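Local coordinates for glycosyl hydrolase family 62 protein (Coprinopsis cinerea, PDB 5B6T) that probably removes alpha-L-arabinofuranosyl side groups from arabinoxylan by hydrolysis, as a family 62 glycoside hydrolase with a calcium ion at the centre of its five-bladed beta-propeller, at residues A[83-95]-A[265-277]. Residues are numbered along the deposited sequence; the frame is centred on the assembly and turned at random.
Sequences APQVFYFAPQRLW and HGELIRSGNDQTL. With CA (calcium ion), chain D.
The contact starts at the calcium site on the axis of the five-bladed propeller and runs outward between strand 82-89 and the segment 265-277. His265 NE2 is the protein ligand, 2.1 Å from the calcium, and five waters complete an octahedral shell; His265 CE1 also rests on the Ala83 methyl. One of these waters lies within hydrogen-bonding distance of both Pro84 O and Glu267 OE2, and a second donates to Pro84 O at 2.6 Å, so both segments border the ion's hydration shell. Glu267 OE2 also bonds Ser30 OG, while its other oxygen, OE1, takes a salt bridge from Arg270 NH2 (2.9 Å). With its chain extended from CG to NE, Arg270 reaches strand 82-89 end-on: NH1 and NH2 both donate to Val86 O, NH1 at 2.8 Å, with that oxygen almost in the guanidinium plane. Leu277 CD1 lies over one guanidinium face. An alanine in place of Arg270 would probably leave Val86 O without both donors and Glu267 OE1 without its charged mate, with the carboxylate less firmly fixed beside the water. Farther out, Tyr88 N donates to Asn273 O nearly straight (2.8 Å, 167°). Gln275, bent at chi2 (-76°), lays CB and CG against Phe89 CD1 and turns OE1 to Ala90 N, 2.9 Å away, which meets it from above the amide plane. The chemistry thus grades from hydrated metal through a salt bridge to backbone and amide bonds, and Arg270, by tying Glu267 to Val86 O, links the hydration shell to strand 82-89.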
# COMPACT_ATOMS: atom_id res chain seq x y z
N ALA A 83 -6.00 2.10 -5.09
CA ALA A 83 -5.12 1.59 -4.02
C ALA A 83 -4.94 0.07 -4.06
O ALA A 83 -5.50 -0.69 -3.26
CB ALA A 83 -5.57 2.09 -2.64
N PRO A 84 -4.13 -0.38 -5.01
CA PRO A 84 -4.01 -1.80 -5.26
C PRO A 84 -3.00 -2.51 -4.33
O PRO A 84 -2.07 -1.89 -3.80
CB PRO A 84 -3.52 -1.84 -6.70
CG PRO A 84 -2.67 -0.61 -6.83
CD PRO A 84 -3.34 0.42 -5.98
N GLN A 85 -3.16 -3.84 -4.22
CA GLN A 85 -2.19 -4.72 -3.56
C GLN A 85 -2.12 -5.98 -4.39
O GLN A 85 -3.13 -6.65 -4.54
CB GLN A 85 -2.62 -5.09 -2.14
CG GLN A 85 -1.58 -5.98 -1.45
CD GLN A 85 -2.15 -6.79 -0.32
OE1 GLN A 85 -3.34 -7.07 -0.25
NE2 GLN A 85 -1.27 -7.24 0.55
N VAL A 86 -0.95 -6.30 -4.92
CA VAL A 86 -0.75 -7.52 -5.69
C VAL A 86 -0.01 -8.59 -4.90
O VAL A 86 0.95 -8.30 -4.19
CB VAL A 86 -0.01 -7.25 -7.04
CG1 VAL A 86 1.43 -6.79 -6.83
CG2 VAL A 86 -0.04 -8.50 -7.93
N PHE A 87 -0.41 -9.85 -5.06
CA PHE A 87 0.30 -10.98 -4.44
C PHE A 87 -0.12 -12.26 -5.13
O PHE A 87 -1.18 -12.31 -5.78
CB PHE A 87 0.06 -11.11 -2.91
CG PHE A 87 -1.38 -11.24 -2.53
CD1 PHE A 87 -1.98 -12.49 -2.39
CD2 PHE A 87 -2.15 -10.11 -2.23
CE1 PHE A 87 -3.31 -12.61 -2.06
CE2 PHE A 87 -3.50 -10.24 -1.90
CZ PHE A 87 -4.05 -11.49 -1.77
N TYR A 88 0.68 -13.30 -4.98
CA TYR A 88 0.40 -14.59 -5.57
C TYR A 88 -0.20 -15.47 -4.51
O TYR A 88 0.45 -15.74 -3.48
CB TYR A 88 1.70 -15.20 -6.10
CG TYR A 88 1.57 -16.52 -6.79
CD1 TYR A 88 0.99 -16.63 -8.05
CD2 TYR A 88 2.11 -17.65 -6.23
CE1 TYR A 88 0.89 -17.84 -8.71
CE2 TYR A 88 2.03 -18.87 -6.87
CZ TYR A 88 1.42 -18.96 -8.10
OH TYR A 88 1.38 -20.19 -8.76
N PHE A 89 -1.42 -15.92 -4.74
CA PHE A 89 -2.09 -16.81 -3.79
C PHE A 89 -1.76 -18.24 -4.20
O PHE A 89 -2.42 -18.85 -5.06
CB PHE A 89 -3.60 -16.59 -3.73
CG PHE A 89 -4.25 -17.29 -2.58
CD1 PHE A 89 -4.09 -16.83 -1.30
CD2 PHE A 89 -4.98 -18.47 -2.77
CE1 PHE A 89 -4.64 -17.48 -0.23
CE2 PHE A 89 -5.55 -19.13 -1.70
CZ PHE A 89 -5.38 -18.65 -0.43
N ALA A 90 -0.69 -18.74 -3.61
CA ALA A 90 -0.06 -19.98 -4.08
C ALA A 90 -1.00 -21.19 -4.10
O ALA A 90 -0.95 -21.97 -5.06
CB ALA A 90 1.20 -20.25 -3.28
N PRO A 91 -1.88 -21.33 -3.10
CA PRO A 91 -2.76 -22.54 -3.14
C PRO A 91 -3.66 -22.63 -4.38
O PRO A 91 -4.02 -23.73 -4.80
CB PRO A 91 -3.58 -22.39 -1.86
CG PRO A 91 -2.66 -21.65 -0.93
CD PRO A 91 -1.97 -20.65 -1.80
N GLN A 92 -3.97 -21.50 -5.00
CA GLN A 92 -4.81 -21.46 -6.21
C GLN A 92 -4.03 -21.22 -7.48
O GLN A 92 -4.63 -21.19 -8.55
CB GLN A 92 -5.86 -20.36 -6.07
CG GLN A 92 -6.84 -20.66 -4.97
CD GLN A 92 -7.73 -19.50 -4.62
OE1 GLN A 92 -7.76 -18.51 -5.35
NE2 GLN A 92 -8.46 -19.63 -3.55
N ARG A 93 -2.73 -20.97 -7.34
CA ARG A 93 -1.87 -20.68 -8.50
C ARG A 93 -2.46 -19.48 -9.27
O ARG A 93 -2.50 -19.45 -10.51
CB ARG A 93 -1.70 -21.93 -9.37
CG ARG A 93 -0.98 -23.04 -8.62
CD ARG A 93 -1.06 -24.42 -9.25
NE ARG A 93 -0.80 -24.41 -10.68
CZ ARG A 93 0.39 -24.56 -11.26
NH1 ARG A 93 1.51 -24.73 -10.56
NH2 ARG A 93 0.46 -24.51 -12.59
N LEU A 94 -2.94 -18.49 -8.51
CA LEU A 94 -3.51 -17.28 -9.10
C LEU A 94 -2.92 -16.06 -8.40
O LEU A 94 -2.82 -16.07 -7.17
CB LEU A 94 -5.00 -17.23 -8.87
CG LEU A 94 -5.90 -18.10 -9.72
CD1 LEU A 94 -7.31 -17.87 -9.22
CD2 LEU A 94 -5.77 -17.73 -11.20
N TRP A 95 -2.59 -15.03 -9.17
CA TRP A 95 -2.30 -13.72 -8.62
C TRP A 95 -3.63 -13.05 -8.28
O TRP A 95 -4.65 -13.21 -8.99
CB TRP A 95 -1.53 -12.84 -9.60
CG TRP A 95 -0.17 -13.34 -9.94
CD1 TRP A 95 0.16 -14.19 -10.93
CD2 TRP A 95 1.06 -12.97 -9.29
NE1 TRP A 95 1.52 -14.40 -10.95
CE2 TRP A 95 2.10 -13.65 -9.96
CE3 TRP A 95 1.38 -12.12 -8.23
CZ2 TRP A 95 3.42 -13.53 -9.58
CZ3 TRP A 95 2.72 -11.99 -7.86
CH2 TRP A 95 3.72 -12.71 -8.53
N HIS A 265 1.48 6.93 1.28
CA HIS A 265 1.05 5.62 0.81
C HIS A 265 2.02 4.86 -0.05
O HIS A 265 2.21 5.18 -1.21
CB HIS A 265 -0.28 5.76 0.07
CG HIS A 265 -1.00 4.46 -0.09
ND1 HIS A 265 -2.37 4.34 0.05
CD2 HIS A 265 -0.52 3.22 -0.30
CE1 HIS A 265 -2.70 3.07 -0.10
NE2 HIS A 265 -1.60 2.37 -0.32
N GLY A 266 2.68 3.87 0.56
CA GLY A 266 3.70 3.10 -0.11
C GLY A 266 3.67 1.61 0.19
O GLY A 266 2.68 1.06 0.71
N GLU A 267 4.78 0.94 -0.16
CA GLU A 267 4.96 -0.50 0.08
C GLU A 267 6.43 -0.80 0.18
O GLU A 267 7.25 -0.19 -0.56
CB GLU A 267 4.36 -1.37 -1.04
CG GLU A 267 3.01 -2.02 -0.67
CD GLU A 267 2.51 -3.02 -1.67
OE1 GLU A 267 3.34 -3.74 -2.26
OE2 GLU A 267 1.27 -3.08 -1.90
N LEU A 268 6.77 -1.76 1.05
CA LEU A 268 8.14 -2.25 1.15
C LEU A 268 8.43 -3.26 0.04
O LEU A 268 7.55 -4.03 -0.40
CB LEU A 268 8.42 -2.93 2.50
CG LEU A 268 8.62 -2.04 3.74
CD1 LEU A 268 8.65 -2.92 5.01
CD2 LEU A 268 9.92 -1.25 3.65
N ILE A 269 9.66 -3.27 -0.41
CA ILE A 269 10.10 -4.35 -1.29
C ILE A 269 10.12 -5.65 -0.48
O ILE A 269 10.70 -5.71 0.63
CB ILE A 269 11.48 -4.06 -1.91
CG1 ILE A 269 11.50 -2.81 -2.81
CG2 ILE A 269 11.99 -5.26 -2.68
CD1 ILE A 269 10.30 -2.55 -3.67
N ARG A 270 9.47 -6.69 -1.00
CA ARG A 270 9.27 -7.94 -0.27
C ARG A 270 10.39 -8.95 -0.51
O ARG A 270 11.15 -8.80 -1.44
CB ARG A 270 7.93 -8.55 -0.69
CG ARG A 270 6.75 -7.60 -0.65
CD ARG A 270 5.48 -8.30 -1.08
NE ARG A 270 4.49 -7.32 -1.46
CZ ARG A 270 3.45 -7.58 -2.23
NH1 ARG A 270 3.18 -8.81 -2.59
NH2 ARG A 270 2.67 -6.58 -2.61
N SER A 271 10.46 -9.97 0.34
CA SER A 271 11.40 -11.05 0.13
C SER A 271 10.78 -12.19 -0.66
O SER A 271 11.49 -13.14 -1.05
CB SER A 271 11.89 -11.58 1.47
OG SER A 271 10.79 -11.95 2.26
N GLY A 272 9.47 -12.10 -0.92
CA GLY A 272 8.76 -13.13 -1.67
C GLY A 272 7.38 -12.61 -2.02
O GLY A 272 6.91 -11.66 -1.39
N ASN A 273 6.74 -13.25 -3.01
CA ASN A 273 5.55 -12.69 -3.63
C ASN A 273 4.25 -13.36 -3.25
O ASN A 273 3.22 -12.94 -3.77
CB ASN A 273 5.73 -12.70 -5.16
CG ASN A 273 6.90 -11.83 -5.58
OD1 ASN A 273 7.21 -10.87 -4.89
ND2 ASN A 273 7.56 -12.18 -6.69
N ASP A 274 4.31 -14.33 -2.35
CA ASP A 274 3.12 -15.08 -1.99
C ASP A 274 2.24 -14.38 -0.96
O ASP A 274 2.50 -13.25 -0.55
CB ASP A 274 3.43 -16.55 -1.65
CG ASP A 274 3.96 -16.77 -0.26
OD1 ASP A 274 3.98 -15.84 0.55
OD2 ASP A 274 4.38 -17.93 0.03
N GLN A 275 1.17 -15.06 -0.58
CA GLN A 275 0.17 -14.50 0.29
C GLN A 275 0.61 -14.25 1.72
O GLN A 275 -0.18 -13.73 2.52
CB GLN A 275 -1.08 -15.40 0.30
CG GLN A 275 -0.93 -16.74 0.99
CD GLN A 275 -0.16 -17.79 0.20
OE1 GLN A 275 0.11 -17.66 -1.01
NE2 GLN A 275 0.18 -18.90 0.89
N THR A 276 1.83 -14.66 2.07
CA THR A 276 2.35 -14.39 3.42
C THR A 276 2.95 -12.99 3.56
O THR A 276 3.29 -12.58 4.68
CB THR A 276 3.37 -15.43 3.89
OG1 THR A 276 4.55 -15.36 3.08
CG2 THR A 276 2.77 -16.84 3.82
N LEU A 277 3.06 -12.26 2.45
CA LEU A 277 3.59 -10.87 2.50
C LEU A 277 4.87 -10.75 3.37
O LEU A 277 4.94 -9.96 4.32
CB LEU A 277 2.51 -9.87 2.96
CG LEU A 277 1.52 -9.37 1.89
CD1 LEU A 277 2.26 -8.50 0.86
CD2 LEU A 277 0.75 -10.47 1.18
CA CA D . -1.37 0.24 -0.56
O HOH W 1 -1.11 -1.78 -0.97
O HOH W 2 -2.03 0.43 -2.62
O HOH W 3 -0.60 0.19 1.43
O HOH W 4 -3.27 -0.15 0.12
O HOH W 5 0.62 0.57 -1.11